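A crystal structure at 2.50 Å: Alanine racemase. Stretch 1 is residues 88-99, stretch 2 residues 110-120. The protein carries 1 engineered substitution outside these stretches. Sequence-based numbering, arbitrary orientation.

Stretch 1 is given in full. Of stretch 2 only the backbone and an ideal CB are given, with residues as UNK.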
ATOM      1  N   VAL A  88      22.547   2.968   1.142  1.00 26.39           N
ATOM      2  CA  VAL A  88      23.594   2.129   1.667  1.00 25.75           C
ATOM      3  C   VAL A  88      23.082   0.692   1.591  1.00 25.37           C
ATOM      4  O   VAL A  88      21.874   0.461   1.599  1.00 27.01           O
ATOM      5  CB  VAL A  88      23.912   2.519   3.120  1.00 24.74           C
ATOM      6  CG1 VAL A  88      24.277   3.982   3.177  1.00 24.36           C
ATOM      7  CG2 VAL A  88      22.719   2.278   4.000  1.00 25.91           C
ATOM      8  N   VAL A  89      23.996  -0.264   1.473  1.00 24.23           N
ATOM      9  CA  VAL A  89      23.629  -1.669   1.421  1.00 22.44           C
ATOM     10  C   VAL A  89      24.448  -2.326   2.496  1.00 23.47           C
ATOM     11  O   VAL A  89      25.661  -2.173   2.540  1.00 25.45           O
ATOM     12  CB  VAL A  89      23.973  -2.313   0.070  1.00 21.82           C
ATOM     13  CG1 VAL A  89      23.758  -3.806   0.146  1.00 19.93           C
ATOM     14  CG2 VAL A  89      23.098  -1.721  -1.027  1.00 21.10           C
ATOM     15  N   ASP A  90      23.781  -3.055   3.372  1.00 25.07           N
ATOM     16  CA  ASP A  90      24.447  -3.719   4.474  1.00 26.68           C
ATOM     17  C   ASP A  90      25.659  -4.554   4.068  1.00 27.67           C
ATOM     18  O   ASP A  90      25.560  -5.470   3.245  1.00 28.22           O
ATOM     19  CB  ASP A  90      23.440  -4.579   5.237  1.00 27.60           C
ATOM     20  CG  ASP A  90      23.952  -4.981   6.597  1.00 30.74           C
ATOM     21  OD1 ASP A  90      24.727  -5.960   6.675  1.00 30.69           O
ATOM     22  OD2 ASP A  90      23.600  -4.293   7.584  1.00 31.60           O
ATOM     23  N   LEU A  91      26.800  -4.219   4.672  1.00 29.20           N
ATOM     24  CA  LEU A  91      28.087  -4.886   4.434  1.00 29.87           C
ATOM     25  C   LEU A  91      28.020  -6.385   4.207  1.00 30.33           C
ATOM     26  O   LEU A  91      28.827  -6.950   3.463  1.00 31.53           O
ATOM     27  CB  LEU A  91      29.037  -4.617   5.601  1.00 28.72           C
ATOM     28  CG  LEU A  91      29.646  -3.211   5.628  1.00 29.33           C
ATOM     29  CD1 LEU A  91      30.399  -2.987   6.940  1.00 28.00           C
ATOM     30  CD2 LEU A  91      30.571  -3.052   4.423  1.00 27.36           C
ATOM     31  N   ALA A  92      27.054  -7.027   4.848  1.00 30.03           N
ATOM     32  CA  ALA A  92      26.897  -8.463   4.728  1.00 29.96           C
ATOM     33  C   ALA A  92      26.589  -8.951   3.306  1.00 30.01           C
ATOM     34  O   ALA A  92      26.758 -10.136   3.019  1.00 30.41           O
ATOM     35  CB  ALA A  92      25.821  -8.932   5.693  1.00 28.97           C
ATOM     36  N   TYR A  93      26.164  -8.054   2.413  1.00 30.00           N
ATOM     37  CA  TYR A  93      25.826  -8.464   1.047  1.00 31.25           C
ATOM     38  C   TYR A  93      26.795  -8.001  -0.044  1.00 30.35           C
ATOM     39  O   TYR A  93      26.454  -8.010  -1.230  1.00 29.15           O
ATOM     40  CB  TYR A  93      24.409  -7.994   0.699  1.00 33.77           C
ATOM     41  CG  TYR A  93      23.385  -8.330   1.762  1.00 36.54           C
ATOM     42  CD1 TYR A  93      22.692  -7.318   2.435  1.00 37.47           C
ATOM     43  CD2 TYR A  93      23.141  -9.655   2.135  1.00 36.73           C
ATOM     44  CE1 TYR A  93      21.784  -7.619   3.456  1.00 37.57           C
ATOM     45  CE2 TYR A  93      22.237  -9.964   3.155  1.00 36.73           C
ATOM     46  CZ  TYR A  93      21.566  -8.942   3.809  1.00 36.76           C
ATOM     47  OH  TYR A  93      20.695  -9.237   4.824  1.00 36.75           O
ATOM     48  N   VAL A  94      28.002  -7.609   0.353  1.00 30.35           N
ATOM     49  CA  VAL A  94      29.008  -7.165  -0.613  1.00 28.83           C
ATOM     50  C   VAL A  94      29.254  -8.251  -1.668  1.00 27.65           C
ATOM     51  O   VAL A  94      29.373  -7.952  -2.863  1.00 26.75           O
ATOM     52  CB  VAL A  94      30.341  -6.824   0.083  1.00 28.10           C
ATOM     53  CG1 VAL A  94      31.308  -6.227  -0.926  1.00 28.25           C
ATOM     54  CG2 VAL A  94      30.098  -5.851   1.206  1.00 26.94           C
ATOM     55  N   PRO A  95      29.335  -9.527  -1.240  1.00 27.11           N
ATOM     56  CA  PRO A  95      29.562 -10.611  -2.198  1.00 25.85           C
ATOM     57  C   PRO A  95      28.455 -10.722  -3.240  1.00 25.63           C
ATOM     58  O   PRO A  95      28.708 -11.121  -4.374  1.00 27.09           O
ATOM     59  CB  PRO A  95      29.695 -11.855  -1.307  1.00 24.29           C
ATOM     60  CG  PRO A  95      28.986 -11.491  -0.069  1.00 25.41           C
ATOM     61  CD  PRO A  95      29.355 -10.046   0.139  1.00 26.75           C
ATOM     62  N   LEU A  96      27.225 -10.370  -2.878  1.00 25.11           N
ATOM     63  CA  LEU A  96      26.154 -10.427  -3.864  1.00 24.28           C
ATOM     64  C   LEU A  96      26.385  -9.273  -4.836  1.00 23.73           C
ATOM     65  O   LEU A  96      26.189  -9.414  -6.046  1.00 24.51           O
ATOM     66  CB  LEU A  96      24.775 -10.300  -3.206  1.00 25.05           C
ATOM     67  CG  LEU A  96      24.328 -11.383  -2.216  1.00 25.31           C
ATOM     68  CD1 LEU A  96      22.891 -11.104  -1.808  1.00 25.32           C
ATOM     69  CD2 LEU A  96      24.433 -12.770  -2.830  1.00 24.72           C
ATOM     70  N   LEU A  97      26.812  -8.131  -4.303  1.00 22.44           N
ATOM     71  CA  LEU A  97      27.106  -6.964  -5.127  1.00 21.21           C
ATOM     72  C   LEU A  97      28.039  -7.386  -6.267  1.00 21.66           C
ATOM     73  O   LEU A  97      27.820  -7.042  -7.437  1.00 20.85           O
ATOM     74  CB  LEU A  97      27.776  -5.888  -4.281  1.00 21.03           C
ATOM     75  CG  LEU A  97      26.909  -5.361  -3.140  1.00 22.48           C
ATOM     76  CD1 LEU A  97      27.693  -4.410  -2.258  1.00 22.28           C
ATOM     77  CD2 LEU A  97      25.709  -4.658  -3.728  1.00 22.83           C
ATOM     78  N   ILE A  98      29.078  -8.140  -5.906  1.00 21.37           N
ATOM     79  CA  ILE A  98      30.058  -8.651  -6.859  1.00 19.95           C
ATOM     80  C   ILE A  98      29.364  -9.657  -7.783  1.00 21.05           C
ATOM     81  O   ILE A  98      29.575  -9.658  -9.004  1.00 19.63           O
ATOM     82  CB  ILE A  98      31.241  -9.358  -6.106  1.00 19.40           C
ATOM     83  CG1 ILE A  98      31.985  -8.349  -5.214  1.00 19.42           C
ATOM     84  CG2 ILE A  98      32.195 -10.022  -7.091  1.00 16.99           C
ATOM     85  CD1 ILE A  98      32.601  -7.167  -5.947  1.00 17.15           C
ATOM     86  N   GLN A  99      28.523 -10.502  -7.193  1.00 21.61           N
ATOM     87  CA  GLN A  99      27.813 -11.517  -7.956  1.00 23.49           C
ATOM     88  C   GLN A  99      26.992 -10.919  -9.102  1.00 24.66           C
ATOM     89  O   GLN A  99      27.090 -11.372 -10.245  1.00 25.30           O
ATOM     90  CB  GLN A  99      26.908 -12.325  -7.028  1.00 24.80           C
ATOM     91  CG  GLN A  99      26.576 -13.717  -7.556  1.00 28.17           C
ATOM     92  CD  GLN A  99      25.553 -14.460  -6.692  1.00 30.15           C
ATOM     93  OE1 GLN A  99      25.716 -14.596  -5.476  1.00 29.11           O
ATOM     94  NE2 GLN A  99      24.492 -14.951  -7.332  1.00 32.46           N
ATOM     95  N   UNK A 110      34.060   4.498   7.241  1.00 29.48           N
ATOM     96  CA  UNK A 110      33.983   3.252   7.983  1.00 30.93           C
ATOM     97  C   UNK A 110      33.586   2.074   7.086  1.00 31.30           C
ATOM     98  O   UNK A 110      34.301   1.066   7.025  1.00 31.76           O
ATOM     99  CB  UNK A 110      32.985   3.394   9.134  1.00 30.93           C
ATOM    100  N   UNK A 111      32.462   2.219   6.380  1.00 29.96           N
ATOM    101  CA  UNK A 111      31.949   1.180   5.479  1.00 28.87           C
ATOM    102  C   UNK A 111      33.007   0.708   4.480  1.00 29.56           C
ATOM    103  O   UNK A 111      33.325  -0.482   4.406  1.00 29.62           O
ATOM    104  CB  UNK A 111      30.725   1.701   4.723  1.00 28.87           C
ATOM    105  N   UNK A 112      33.530   1.652   3.705  1.00 29.64           N
ATOM    106  CA  UNK A 112      34.546   1.373   2.694  1.00 30.53           C
ATOM    107  C   UNK A 112      35.699   0.492   3.181  1.00 32.38           C
ATOM    108  O   UNK A 112      35.992  -0.546   2.587  1.00 31.40           O
ATOM    109  CB  UNK A 112      35.114   2.696   2.176  1.00 30.53           C
ATOM    110  N   UNK A 113      36.354   0.911   4.260  1.00 34.12           N
ATOM    111  CA  UNK A 113      37.474   0.149   4.794  1.00 35.92           C
ATOM    112  C   UNK A 113      37.013  -1.202   5.322  1.00 36.95           C
ATOM    113  O   UNK A 113      37.815  -2.123   5.502  1.00 36.57           O
ATOM    114  CB  UNK A 113      38.176   0.937   5.902  1.00 35.92           C
ATOM    115  N   UNK A 114      35.709  -1.320   5.549  1.00 37.75           N
ATOM    116  CA  UNK A 114      35.138  -2.567   6.037  1.00 38.20           C
ATOM    117  C   UNK A 114      34.859  -3.500   4.860  1.00 39.21           C
ATOM    118  O   UNK A 114      35.149  -4.691   4.928  1.00 40.03           O
ATOM    119  CB  UNK A 114      33.859  -2.303   6.834  1.00 38.20           C
ATOM    120  N   UNK A 115      34.298  -2.958   3.783  1.00 39.52           N
ATOM    121  CA  UNK A 115      33.993  -3.762   2.604  1.00 39.99           C
ATOM    122  C   UNK A 115      35.294  -4.315   2.022  1.00 40.63           C
ATOM    123  O   UNK A 115      35.340  -5.421   1.485  1.00 39.59           O
ATOM    124  CB  UNK A 115      33.237  -2.937   1.560  1.00 39.99           C
ATOM    125  N   UNK A 116      36.354  -3.526   2.149  1.00 42.60           N
ATOM    126  CA  UNK A 116      37.670  -3.898   1.652  1.00 44.51           C
ATOM    127  C   UNK A 116      38.088  -5.245   2.239  1.00 45.32           C
ATOM    128  O   UNK A 116      38.658  -6.086   1.550  1.00 44.86           O
ATOM    129  CB  UNK A 116      38.700  -2.819   1.992  1.00 44.51           C
ATOM    130  N   UNK A 117      37.797  -5.439   3.520  1.00 46.98           N
ATOM    131  CA  UNK A 117      38.123  -6.682   4.201  1.00 47.99           C
ATOM    132  C   UNK A 117      37.672  -7.862   3.358  1.00 48.57           C
ATOM    133  O   UNK A 117      38.486  -8.678   2.937  1.00 48.65           O
ATOM    134  CB  UNK A 117      37.477  -6.731   5.587  1.00 47.99           C
ATOM    135  N   UNK A 118      36.369  -7.943   3.106  1.00 49.46           N
ATOM    136  CA  UNK A 118      35.807  -9.052   2.342  1.00 51.79           C
ATOM    137  C   UNK A 118      36.035  -9.030   0.840  1.00 52.06           C
ATOM    138  O   UNK A 118      35.465  -9.847   0.117  1.00 51.54           O
ATOM    139  CB  UNK A 118      34.299  -9.103   2.594  1.00 51.79           C
ATOM    140  N   UNK A 119      36.870  -8.107   0.371  1.00 53.11           N
ATOM    141  CA  UNK A 119      37.173  -8.015  -1.050  1.00 54.06           C
ATOM    142  C   UNK A 119      38.532  -8.635  -1.350  1.00 56.38           C
ATOM    143  O   UNK A 119      39.518  -8.366  -0.655  1.00 55.68           O
ATOM    144  CB  UNK A 119      37.140  -6.557  -1.512  1.00 54.06           C
ATOM    145  N   UNK A 120      38.574  -9.467  -2.386  1.00 59.23           N
ATOM    146  CA  UNK A 120      39.803 -10.143  -2.792  1.00 61.65           C
ATOM    147  C   UNK A 120      40.639  -9.246  -3.688  1.00 63.57           C
ATOM    148  O   UNK A 120      40.164  -8.785  -4.724  1.00 63.32           O
ATOM    149  CB  UNK A 120      39.484 -11.456  -3.510  1.00 61.65           C
TER

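Position 110 lies on a helix with nothing of stretch 1 within 5.5 Å of its ideal CB, so many helix-compatible residues would serve; it is Glu110.

At position 111 CA-to-CB points toward stretch 1, and the ideal CB stands 4.8 Å from Leu91 CD2. Off to one side of that methyl, 6.7 Å from the ideal CB, lies the carbonyl oxygen Val89 O, an acceptor. A long apolar side chain could cover the leucine, but one that also carries a donor at its far end would use both features. The residue is Trp111. Its indole NE1 donates a hydrogen bond to Val89 O (3.1 Å), which sits at the ring edge near the ring plane, where the N-H can point. Leu91 CD2 lies over one face, 3.3 Å from the centroid of the five-membered ring and 16° off its normal, a CH-pi contact.

Position 112 points away and 113 is out of reach. Stretch 1 sets no demand on either, and they are Leu112 and Glu113.

Position 114 points toward stretch 1, with its ideal CB already 3.5 Å from Leu91 CD1. So little space in that direction favours a small side chain, although a longer one might turn aside. Ala114 fills the place, its CB packing on that methyl.

Position 115 points sideways, its ideal CB 3.9 Å from Leu91 CD2 and 4.3 Å from Val94 CG2. These methyls suit a compact apolar group, and Ala115 meets both through its CB.

Position 116 points away and 117 is out of reach, so stretch 1 leaves the choice at both open; they are Leu116 and Gln117.

By position 118 the backbone, at phi/psi -75/9, has entered a loop or turn. CA-to-CB points toward stretch 1, and the ideal CB is 5.2 Å from Val94 CB. Leu91 O is an acceptor within reach of a long side chain with a donor, so glutamine, lysine or arginine would be reasonable. The residue is Gln118, whose NE2 gives a weak hydrogen bond to Leu91 O (3.0 Å). Its amide also packs against the aliphatic surface, OE1 lying 3.2 Å from Val94 CB and 3.3 Å from Pro95 CD.

Position 119 starts sideways, with no atom of stretch 1 within 5.5 Å of its ideal CB. The apolar ends of Val94 and Ile98 lie farther off, which suits a longer branched apolar chain. Leu119, in the m, t rotamer, brings CD2 to 3.8 Å from Val94 CG1 and 4.2 Å from Ile98 CD1.

Position 120 is out of reach and unconstrained; it is Thr120, poorly ordered.

Stretch 2, residues 110-120: EWLEAALQQLT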
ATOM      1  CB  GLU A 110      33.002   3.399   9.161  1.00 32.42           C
ATOM      2  CG  GLU A 110      31.927   4.487   9.006  1.00 35.16           C
ATOM      3  CD  GLU A 110      32.399   5.895   9.399  1.00 38.35           C
ATOM      4  OE1 GLU A 110      32.974   6.613   8.548  1.00 39.66           O
ATOM      5  OE2 GLU A 110      32.190   6.289  10.568  1.00 37.84           O
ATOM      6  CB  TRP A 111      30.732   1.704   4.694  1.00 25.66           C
ATOM      7  CG  TRP A 111      29.913   0.634   3.977  1.00 22.15           C
ATOM      8  CD1 TRP A 111      28.865  -0.078   4.494  1.00 22.35           C
ATOM      9  CD2 TRP A 111      30.075   0.174   2.623  1.00 19.98           C
ATOM     10  NE1 TRP A 111      28.366  -0.946   3.551  1.00 21.24           N
ATOM     11  CE2 TRP A 111      29.089  -0.814   2.395  1.00 19.59           C
ATOM     12  CE3 TRP A 111      30.955   0.500   1.585  1.00 18.75           C
ATOM     13  CZ2 TRP A 111      28.957  -1.480   1.168  1.00 18.31           C
ATOM     14  CZ3 TRP A 111      30.822  -0.165   0.361  1.00 19.83           C
ATOM     15  CH2 TRP A 111      29.827  -1.144   0.167  1.00 17.67           C
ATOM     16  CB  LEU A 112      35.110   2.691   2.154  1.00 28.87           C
ATOM     17  CG  LEU A 112      34.346   3.390   1.033  1.00 26.30           C
ATOM     18  CD1 LEU A 112      34.892   4.794   0.832  1.00 27.45           C
ATOM     19  CD2 LEU A 112      34.477   2.573  -0.237  1.00 25.30           C
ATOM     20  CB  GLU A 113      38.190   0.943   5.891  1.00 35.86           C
ATOM     21  CG  GLU A 113      37.387   1.223   7.135  1.00 36.77           C
ATOM     22  CD  GLU A 113      37.950   2.406   7.897  1.00 37.88           C
ATOM     23  OE1 GLU A 113      37.545   2.629   9.061  1.00 37.94           O
ATOM     24  OE2 GLU A 113      38.798   3.124   7.316  1.00 38.44           O
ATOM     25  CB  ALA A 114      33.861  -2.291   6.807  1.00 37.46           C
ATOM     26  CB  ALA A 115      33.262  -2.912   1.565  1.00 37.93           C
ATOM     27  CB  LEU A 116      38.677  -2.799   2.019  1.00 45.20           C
ATOM     28  CG  LEU A 116      40.150  -2.907   1.615  1.00 46.55           C
ATOM     29  CD1 LEU A 116      40.859  -3.909   2.514  1.00 48.92           C
ATOM     30  CD2 LEU A 116      40.255  -3.310   0.154  1.00 46.47           C
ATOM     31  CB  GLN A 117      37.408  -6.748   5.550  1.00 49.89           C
ATOM     32  CG  GLN A 117      37.834  -5.704   6.552  1.00 52.59           C
ATOM     33  CD  GLN A 117      38.911  -6.208   7.482  1.00 54.41           C
ATOM     34  OE1 GLN A 117      39.968  -6.648   7.038  1.00 55.80           O
ATOM     35  NE2 GLN A 117      38.648  -6.147   8.784  1.00 55.05           N
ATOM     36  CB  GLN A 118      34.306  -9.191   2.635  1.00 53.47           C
ATOM     37  CG  GLN A 118      33.502  -7.900   2.575  1.00 56.20           C
ATOM     38  CD  GLN A 118      32.069  -8.074   3.075  1.00 57.92           C
ATOM     39  OE1 GLN A 118      31.263  -8.788   2.467  1.00 58.80           O
ATOM     40  NE2 GLN A 118      31.749  -7.420   4.191  1.00 57.64           N
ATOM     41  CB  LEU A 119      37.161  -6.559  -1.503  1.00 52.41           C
ATOM     42  CG  LEU A 119      35.806  -5.861  -1.461  1.00 51.40           C
ATOM     43  CD1 LEU A 119      35.979  -4.418  -1.893  1.00 50.43           C
ATOM     44  CD2 LEU A 119      34.818  -6.583  -2.370  1.00 50.76           C
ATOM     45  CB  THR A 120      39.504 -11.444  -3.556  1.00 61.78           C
ATOM     46  OG1 THR A 120      38.901 -12.392  -2.666  1.00 62.33           O
ATOM     47  CG2 THR A 120      40.789 -12.029  -4.131  1.00 62.74           C
TER
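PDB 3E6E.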